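Local structure of 3-phosphoshikimate 1-carboxyvinyltransferase (7M0O) at residues 356-370 / 379-393. The protein probably transfers the enolpyruvyl group of phosphoenolpyruvate to the 5-hydroxyl of shikimate-3-phosphate, the sixth step of chorismate biosynthesis. Residues are numbered along the deposited sequence; the frame is centred on the assembly and turned at random.
Sequences TGAQVTSYGDHRIVM and VPGISFDDPGCVRKT. With PO4 (phosphate ion), chain B.
The His366 ring lies between Lys392 CB on one face and Arg367 CG on the other, both offset toward its rim, while a phosphate ion, probably from the crystallisation liquor, sits in plane at its edge, where His366 NE2 donates a hydrogen bond of 2.9 Å to PO4 O3. The Arg367 guanidinium meets the same ion edge-on, NE donating to O2 and NH2 to O3. In the Phe384 ring one face carries Val369 CG1, 3.8 Å from the centroid and almost on the ring normal, a CH-pi contact; Val369 CG1 also packs against Val390 CG1 at 3.6 Å. On its other branch, Val369 CG2 touches Cys389 SG. The parallel strands 359-360 and 383-384, connected through helix 366-375 in a beta-alpha-beta unit, pair through hydrogen bonds from Val360 N to Ser383 O (2.8 Å) and Asp385 N to Val360 O. Asp385 turns CG between its backbone N and carbonyl carbon (chi1 61°), which brings OD1 to Ser362, whose N and OG, each at 3.0 Å, grip it from opposite faces of the carboxylate plane. Lys392 NZ reaches Gly364 O in a weak hydrogen bond. Replacing His366 by an alanine would probably leave PO4 O3 without one of its donors and open a gap between Lys392 and Arg367. With Arg326 also bonded to the ion, two guanidinium groups and an imidazole N-H line an anion site, consistent with predicted phosphoenolpyruvate binding by Arg326 and Arg367; the ammonium of Lys392, also a predicted ligand, here lies away from the ion.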
ATOM      1  N   THR A 356       9.624   9.611  30.569  1.00 16.65           N
ATOM      2  CA  THR A 356      10.414  10.833  30.490  1.00 19.32           C
ATOM      3  C   THR A 356      10.946  10.984  29.076  1.00 15.35           C
ATOM      4  O   THR A 356      11.414  10.009  28.486  1.00 17.61           O
ATOM      5  CB  THR A 356      11.598  10.783  31.468  1.00 19.93           C
ATOM      6  OG1 THR A 356      11.112  10.625  32.808  1.00 28.02           O
ATOM      7  CG2 THR A 356      12.425  12.057  31.397  1.00 22.62           C
ATOM      8  N   GLY A 357      10.925  12.212  28.556  1.00 15.21           N
ATOM      9  CA  GLY A 357      11.300  12.435  27.169  1.00 19.20           C
ATOM     10  C   GLY A 357      12.762  12.131  26.896  1.00 20.24           C
ATOM     11  O   GLY A 357      13.632  12.281  27.755  1.00 21.13           O
ATOM     12  N   ALA A 358      13.032  11.693  25.667  1.00 18.30           N
ATOM     13  CA  ALA A 358      14.392  11.438  25.207  1.00 21.33           C
ATOM     14  C   ALA A 358      14.383  11.389  23.683  1.00 20.76           C
ATOM     15  O   ALA A 358      13.332  11.456  23.043  1.00 19.76           O
ATOM     16  CB  ALA A 358      14.947  10.143  25.808  1.00 23.97           C
ATOM     17  N   GLN A 359      15.574  11.265  23.104  1.00 24.01           N
ATOM     18  CA  GLN A 359      15.698  11.118  21.664  1.00 18.52           C
ATOM     19  C   GLN A 359      15.484   9.662  21.275  1.00 21.29           C
ATOM     20  O   GLN A 359      16.143   8.762  21.802  1.00 25.27           O
ATOM     21  CB  GLN A 359      17.068  11.582  21.184  1.00 21.89           C
ATOM     22  CG  GLN A 359      17.164  11.596  19.684  1.00 20.76           C
ATOM     23  CD  GLN A 359      18.582  11.727  19.194  1.00 26.96           C
ATOM     24  OE1 GLN A 359      19.410  10.845  19.407  1.00 34.79           O
ATOM     25  NE2 GLN A 359      18.871  12.835  18.535  1.00 24.85           N
ATOM     26  N   VAL A 360      14.565   9.442  20.342  1.00 18.85           N
ATOM     27  CA  VAL A 360      14.236   8.113  19.848  1.00 16.44           C
ATOM     28  C   VAL A 360      15.262   7.686  18.806  1.00 15.68           C
ATOM     29  O   VAL A 360      15.600   8.462  17.904  1.00 17.51           O
ATOM     30  CB  VAL A 360      12.820   8.112  19.257  1.00 14.49           C
ATOM     31  CG1 VAL A 360      12.607   6.914  18.323  1.00 14.81           C
ATOM     32  CG2 VAL A 360      11.790   8.141  20.387  1.00 21.71           C
ATOM     33  N   THR A 361      15.774   6.453  18.937  1.00 13.66           N
ATOM     34  CA  THR A 361      16.606   5.848  17.900  1.00 14.43           C
ATOM     35  C   THR A 361      15.708   5.197  16.849  1.00 18.39           C
ATOM     36  O   THR A 361      15.107   4.147  17.095  1.00 17.70           O
ATOM     37  CB  THR A 361      17.564   4.810  18.479  1.00 22.70           C
ATOM     38  OG1 THR A 361      18.407   5.422  19.456  1.00 27.92           O
ATOM     39  CG2 THR A 361      18.443   4.239  17.352  1.00 19.99           C
ATOM     40  N   SER A 362      15.638   5.804  15.667  1.00 16.51           N
ATOM     41  CA  SER A 362      14.673   5.377  14.663  1.00 16.78           C
ATOM     42  C   SER A 362      15.100   4.140  13.878  1.00 18.06           C
ATOM     43  O   SER A 362      14.228   3.414  13.377  1.00 19.10           O
ATOM     44  CB  SER A 362      14.388   6.553  13.716  1.00 22.43           C
ATOM     45  OG  SER A 362      15.443   6.712  12.785  1.00 18.68           O
ATOM     46  N   TYR A 363      16.401   3.881  13.750  1.00 17.44           N
ATOM     47  CA  TYR A 363      16.926   2.871  12.823  1.00 16.80           C
ATOM     48  C   TYR A 363      16.492   3.139  11.378  1.00 16.60           C
ATOM     49  O   TYR A 363      16.466   2.218  10.549  1.00 17.21           O
ATOM     50  CB  TYR A 363      16.537   1.439  13.249  1.00 20.58           C
ATOM     51  CG  TYR A 363      17.205   1.012  14.541  1.00 17.81           C
ATOM     52  CD1 TYR A 363      18.483   0.470  14.536  1.00 25.62           C
ATOM     53  CD2 TYR A 363      16.572   1.184  15.766  1.00 22.03           C
ATOM     54  CE1 TYR A 363      19.105   0.093  15.711  1.00 27.20           C
ATOM     55  CE2 TYR A 363      17.187   0.811  16.954  1.00 22.83           C
ATOM     56  CZ  TYR A 363      18.452   0.262  16.920  1.00 22.46           C
ATOM     57  OH  TYR A 363      19.079  -0.102  18.097  1.00 25.95           O
ATOM     58  N   GLY A 364      16.154   4.394  11.065  1.00 18.21           N
ATOM     59  CA  GLY A 364      15.641   4.780   9.765  1.00 16.72           C
ATOM     60  C   GLY A 364      14.249   4.278   9.464  1.00 14.43           C
ATOM     61  O   GLY A 364      13.801   4.368   8.313  1.00 16.32           O
ATOM     62  N   ASP A 365      13.543   3.773  10.478  1.00 11.96           N
ATOM     63  CA  ASP A 365      12.241   3.134  10.306  1.00 17.13           C
ATOM     64  C   ASP A 365      11.114   4.144  10.511  1.00 11.76           C
ATOM     65  O   ASP A 365      10.921   4.655  11.625  1.00 13.35           O
ATOM     66  CB  ASP A 365      12.082   1.969  11.284  1.00 14.71           C
ATOM     67  CG  ASP A 365      10.927   1.058  10.921  1.00 16.66           C
ATOM     68  OD1 ASP A 365       9.845   1.566  10.566  1.00 20.36           O
ATOM     69  OD2 ASP A 365      11.117  -0.173  10.982  1.00 19.57           O
ATOM     70  N   HIS A 366      10.363   4.398   9.430  1.00 14.38           N
ATOM     71  CA  HIS A 366       9.246   5.351   9.452  1.00 13.00           C
ATOM     72  C   HIS A 366       8.228   5.047  10.552  1.00 13.73           C
ATOM     73  O   HIS A 366       7.691   5.970  11.182  1.00 11.34           O
ATOM     74  CB  HIS A 366       8.556   5.374   8.086  1.00 14.27           C
ATOM     75  CG  HIS A 366       8.231   4.021   7.525  1.00 14.13           C
ATOM     76  ND1 HIS A 366       9.188   3.052   7.280  1.00 18.64           N
ATOM     77  CD2 HIS A 366       7.050   3.483   7.147  1.00 17.64           C
ATOM     78  CE1 HIS A 366       8.604   1.980   6.778  1.00 16.95           C
ATOM     79  NE2 HIS A 366       7.306   2.213   6.690  1.00 13.69           N
ATOM     80  N   ARG A 367       7.945   3.764  10.797  1.00 11.35           N
ATOM     81  CA  ARG A 367       6.941   3.414  11.802  1.00 13.41           C
ATOM     82  C   ARG A 367       7.435   3.634  13.233  1.00 10.54           C
ATOM     83  O   ARG A 367       6.624   3.890  14.120  1.00 12.69           O
ATOM     84  CB  ARG A 367       6.491   1.968  11.615  1.00 11.00           C
ATOM     85  CG  ARG A 367       6.117   1.660  10.159  1.00 12.74           C
ATOM     86  CD  ARG A 367       4.825   0.868  10.033  1.00 13.60           C
ATOM     87  NE  ARG A 367       4.498   0.746   8.614  1.00 17.01           N
ATOM     88  CZ  ARG A 367       3.685   1.575   7.963  1.00 13.43           C
ATOM     89  NH1 ARG A 367       3.095   2.582   8.607  1.00 11.56           N
ATOM     90  NH2 ARG A 367       3.475   1.413   6.670  1.00 12.69           N
ATOM     91  N   ILE A 368       8.745   3.558  13.488  1.00 11.59           N
ATOM     92  CA  ILE A 368       9.241   3.913  14.816  1.00 12.52           C
ATOM     93  C   ILE A 368       9.045   5.408  15.073  1.00 10.71           C
ATOM     94  O   ILE A 368       8.612   5.814  16.158  1.00 12.18           O
ATOM     95  CB  ILE A 368      10.714   3.486  14.987  1.00 12.53           C
ATOM     96  CG1 ILE A 368      10.873   1.975  14.805  1.00 13.87           C
ATOM     97  CG2 ILE A 368      11.260   3.928  16.361  1.00 12.72           C
ATOM     98  CD1 ILE A 368      10.046   1.125  15.789  1.00 13.51           C
ATOM     99  N   VAL A 369       9.337   6.256  14.080  1.00 11.42           N
ATOM    100  CA  VAL A 369       9.159   7.697  14.261  1.00 11.25           C
ATOM    101  C   VAL A 369       7.681   8.043  14.411  1.00 13.78           C
ATOM    102  O   VAL A 369       7.286   8.785  15.317  1.00 10.84           O
ATOM    103  CB  VAL A 369       9.801   8.471  13.092  1.00  9.49           C
ATOM    104  CG1 VAL A 369       9.429   9.968  13.183  1.00 12.96           C
ATOM    105  CG2 VAL A 369      11.305   8.305  13.136  1.00 10.91           C
ATOM    106  N   MET A 370       6.836   7.516  13.520  1.00 11.55           N
ATOM    107  CA  MET A 370       5.426   7.889  13.579  1.00 12.38           C
ATOM    108  C   MET A 370       4.777   7.382  14.862  1.00 10.07           C
ATOM    109  O   MET A 370       3.941   8.070  15.456  1.00  9.68           O
ATOM    110  CB  MET A 370       4.698   7.379  12.334  1.00 11.65           C
ATOM    111  CG  MET A 370       5.108   8.158  11.078  1.00 10.09           C
ATOM    112  SD  MET A 370       4.156   7.825   9.582  1.00 15.64           S
ATOM    113  CE  MET A 370       4.778   6.230   9.117  1.00 17.57           C
ATOM    114  N   VAL A 379       4.052  12.899  26.561  1.00 13.91           N
ATOM    115  CA  VAL A 379       5.387  12.941  27.159  1.00 15.51           C
ATOM    116  C   VAL A 379       6.185  14.057  26.496  1.00 17.14           C
ATOM    117  O   VAL A 379       6.621  13.902  25.344  1.00 16.06           O
ATOM    118  CB  VAL A 379       6.116  11.596  27.012  1.00 15.00           C
ATOM    119  CG1 VAL A 379       7.531  11.701  27.555  1.00 15.10           C
ATOM    120  CG2 VAL A 379       5.344  10.469  27.716  1.00 15.38           C
ATOM    121  N   PRO A 380       6.415  15.175  27.180  1.00 14.77           N
ATOM    122  CA  PRO A 380       7.165  16.277  26.566  1.00 17.67           C
ATOM    123  C   PRO A 380       8.626  15.921  26.352  1.00 15.43           C
ATOM    124  O   PRO A 380       9.199  15.085  27.053  1.00 18.48           O
ATOM    125  CB  PRO A 380       7.028  17.418  27.586  1.00 15.19           C
ATOM    126  CG  PRO A 380       5.905  17.018  28.500  1.00 20.06           C
ATOM    127  CD  PRO A 380       5.938  15.514  28.532  1.00 13.93           C
ATOM    128  N   GLY A 381       9.232  16.562  25.354  1.00 15.14           N
ATOM    129  CA  GLY A 381      10.655  16.373  25.134  1.00 16.53           C
ATOM    130  C   GLY A 381      11.060  15.137  24.367  1.00 19.49           C
ATOM    131  O   GLY A 381      12.198  14.669  24.519  1.00 19.64           O
ATOM    132  N   ILE A 382      10.175  14.595  23.540  1.00 15.26           N
ATOM    133  CA  ILE A 382      10.535  13.504  22.648  1.00 18.69           C
ATOM    134  C   ILE A 382      10.988  14.083  21.317  1.00 20.36           C
ATOM    135  O   ILE A 382      10.315  14.941  20.731  1.00 23.74           O
ATOM    136  CB  ILE A 382       9.361  12.529  22.467  1.00 14.08           C
ATOM    137  CG1 ILE A 382       9.226  11.675  23.728  1.00 14.78           C
ATOM    138  CG2 ILE A 382       9.566  11.671  21.218  1.00 22.63           C
ATOM    139  CD1 ILE A 382       8.151  10.577  23.667  1.00 15.94           C
ATOM    140  N   SER A 383      12.138  13.611  20.846  1.00 21.45           N
ATOM    141  CA  SER A 383      12.698  13.970  19.557  1.00 19.92           C
ATOM    142  C   SER A 383      13.145  12.684  18.866  1.00 18.80           C
ATOM    143  O   SER A 383      13.053  11.589  19.427  1.00 16.14           O
ATOM    144  CB  SER A 383      13.852  14.979  19.722  1.00 18.67           C
ATOM    145  OG  SER A 383      14.932  14.436  20.464  1.00 24.04           O
ATOM    146  N   PHE A 384      13.616  12.821  17.633  1.00 21.65           N
ATOM    147  CA  PHE A 384      14.020  11.695  16.810  1.00 18.04           C
ATOM    148  C   PHE A 384      15.388  11.965  16.218  1.00 19.69           C
ATOM    149  O   PHE A 384      15.694  13.101  15.851  1.00 19.31           O
ATOM    150  CB  PHE A 384      13.014  11.460  15.679  1.00 16.89           C
ATOM    151  CG  PHE A 384      11.586  11.443  16.148  1.00 18.11           C
ATOM    152  CD1 PHE A 384      11.065  10.318  16.772  1.00 21.51           C
ATOM    153  CD2 PHE A 384      10.775  12.545  15.974  1.00 19.86           C
ATOM    154  CE1 PHE A 384       9.756  10.299  17.226  1.00 17.13           C
ATOM    155  CE2 PHE A 384       9.466  12.532  16.419  1.00 27.71           C
ATOM    156  CZ  PHE A 384       8.960  11.410  17.051  1.00 19.03           C
ATOM    157  N   ASP A 385      16.193  10.913  16.096  1.00 17.28           N
ATOM    158  CA  ASP A 385      17.491  11.074  15.446  1.00 21.74           C
ATOM    159  C   ASP A 385      17.362  11.244  13.933  1.00 23.90           C
ATOM    160  O   ASP A 385      18.259  11.822  13.304  1.00 21.61           O
ATOM    161  CB  ASP A 385      18.402   9.897  15.804  1.00 17.20           C
ATOM    162  CG  ASP A 385      17.847   8.530  15.356  1.00 23.89           C
ATOM    163  OD1 ASP A 385      16.714   8.442  14.810  1.00 19.02           O
ATOM    164  OD2 ASP A 385      18.568   7.526  15.563  1.00 23.18           O
ATOM    165  N   ASP A 386      16.240  10.812  13.351  1.00 18.39           N
ATOM    166  CA  ASP A 386      16.056  10.798  11.898  1.00 16.12           C
ATOM    167  C   ASP A 386      14.588  11.083  11.572  1.00 17.86           C
ATOM    168  O   ASP A 386      13.830  10.184  11.182  1.00 19.09           O
ATOM    169  CB  ASP A 386      16.509   9.455  11.327  1.00 17.19           C
ATOM    170  CG  ASP A 386      16.494   9.409   9.802  1.00 26.13           C
ATOM    171  OD1 ASP A 386      16.379  10.472   9.155  1.00 32.91           O
ATOM    172  OD2 ASP A 386      16.621   8.288   9.250  1.00 27.74           O
ATOM    173  N   PRO A 387      14.147  12.340  11.728  1.00 21.13           N
ATOM    174  CA  PRO A 387      12.722  12.647  11.482  1.00 16.28           C
ATOM    175  C   PRO A 387      12.307  12.540  10.024  1.00 17.96           C
ATOM    176  O   PRO A 387      11.109  12.404   9.746  1.00 17.51           O
ATOM    177  CB  PRO A 387      12.575  14.092  11.991  1.00 20.78           C
ATOM    178  CG  PRO A 387      13.962  14.661  11.903  1.00 22.35           C
ATOM    179  CD  PRO A 387      14.895  13.521  12.197  1.00 19.80           C
ATOM    180  N   GLY A 388      13.246  12.592   9.081  1.00 16.01           N
ATOM    181  CA  GLY A 388      12.891  12.534   7.689  1.00 14.65           C
ATOM    182  C   GLY A 388      12.523  11.156   7.177  1.00 16.18           C
ATOM    183  O   GLY A 388      12.019  11.047   6.056  1.00 16.02           O
ATOM    184  N   CYS A 389      12.757  10.102   7.960  1.00 18.35           N
ATOM    185  CA  CYS A 389      12.490   8.781   7.400  1.00 18.52           C
ATOM    186  C   CYS A 389      10.998   8.505   7.220  1.00 17.41           C
ATOM    187  O   CYS A 389      10.646   7.576   6.484  1.00 13.79           O
ATOM    188  CB  CYS A 389      13.155   7.701   8.254  1.00 16.05           C
ATOM    189  SG  CYS A 389      12.448   7.416   9.886  1.00 16.86           S
ATOM    190  N   VAL A 390      10.120   9.315   7.824  1.00 16.98           N
ATOM    191  CA  VAL A 390       8.683   9.216   7.572  1.00 13.90           C
ATOM    192  C   VAL A 390       8.359   9.373   6.093  1.00 18.46           C
ATOM    193  O   VAL A 390       7.300   8.929   5.643  1.00 14.54           O
ATOM    194  CB  VAL A 390       7.880  10.259   8.382  1.00 16.37           C
ATOM    195  CG1 VAL A 390       8.086  10.093   9.870  1.00 15.54           C
ATOM    196  CG2 VAL A 390       8.215  11.697   7.929  1.00 15.31           C
ATOM    197  N   ARG A 391       9.265   9.982   5.317  1.00 19.72           N
ATOM    198  CA  ARG A 391       9.008  10.186   3.900  1.00 18.68           C
ATOM    199  C   ARG A 391       8.918   8.873   3.137  1.00 17.95           C
ATOM    200  O   ARG A 391       8.417   8.863   2.008  1.00 18.34           O
ATOM    201  CB  ARG A 391      10.093  11.089   3.310  1.00 18.25           C
ATOM    202  CG  ARG A 391      10.074  12.480   3.931  1.00 24.94           C
ATOM    203  CD  ARG A 391      10.913  13.471   3.150  1.00 27.84           C
ATOM    204  NE  ARG A 391      12.328  13.150   3.184  1.00 29.26           N
ATOM    205  CZ  ARG A 391      13.097  13.101   2.104  1.00 33.20           C
ATOM    206  NH1 ARG A 391      12.575  13.348   0.910  1.00 33.43           N
ATOM    207  NH2 ARG A 391      14.383  12.805   2.216  1.00 35.96           N
ATOM    208  N   LYS A 392       9.392   7.769   3.725  1.00 20.51           N
ATOM    209  CA  LYS A 392       9.229   6.472   3.076  1.00 21.14           C
ATOM    210  C   LYS A 392       7.774   6.174   2.746  1.00 18.81           C
ATOM    211  O   LYS A 392       7.499   5.510   1.741  1.00 20.72           O
ATOM    212  CB  LYS A 392       9.812   5.362   3.947  1.00 16.27           C
ATOM    213  CG  LYS A 392      11.345   5.461   4.080  1.00 19.61           C
ATOM    214  CD  LYS A 392      11.909   4.366   4.962  1.00 25.94           C
ATOM    215  CE  LYS A 392      13.434   4.379   4.943  1.00 24.76           C
ATOM    216  NZ  LYS A 392      14.000   3.076   5.391  1.00 36.04           N
ATOM    217  N   THR A 393       6.821   6.650   3.562  1.00 17.06           N
ATOM    218  CA  THR A 393       5.401   6.415   3.266  1.00 15.45           C
ATOM    219  C   THR A 393       4.497   7.637   3.357  1.00 16.77           C
ATOM    220  O   THR A 393       3.356   7.556   2.896  1.00 16.35           O
ATOM    221  CB  THR A 393       4.799   5.345   4.196  1.00 18.39           C
ATOM    222  OG1 THR A 393       4.877   5.785   5.563  1.00 16.79           O
ATOM    223  CG2 THR A 393       5.497   4.001   4.037  1.00 16.66           C
TER
HETATM  224  P   PO4 B 501       6.147  -1.245   5.920  1.00 17.89           P
HETATM  225  O1  PO4 B 501       5.058  -2.172   5.449  1.00 28.05           O
HETATM  226  O2  PO4 B 501       6.124  -1.241   7.428  1.00 17.44           O
HETATM  227  O3  PO4 B 501       5.878   0.132   5.362  1.00 24.73           O
HETATM  228  O4  PO4 B 501       7.451  -1.786   5.395  1.00 27.02           O
HETATM  229  O   HOH W   1       9.213  14.389  29.572  1.00 19.05           O
HETATM  230  O   HOH W   2      20.098   7.111  17.736  1.00 28.50           O
HETATM  231  O   HOH W   3      18.833   5.202  14.136  1.00 24.20           O
HETATM  232  O   HOH W   4       2.309   4.478   6.546  1.00 16.85           O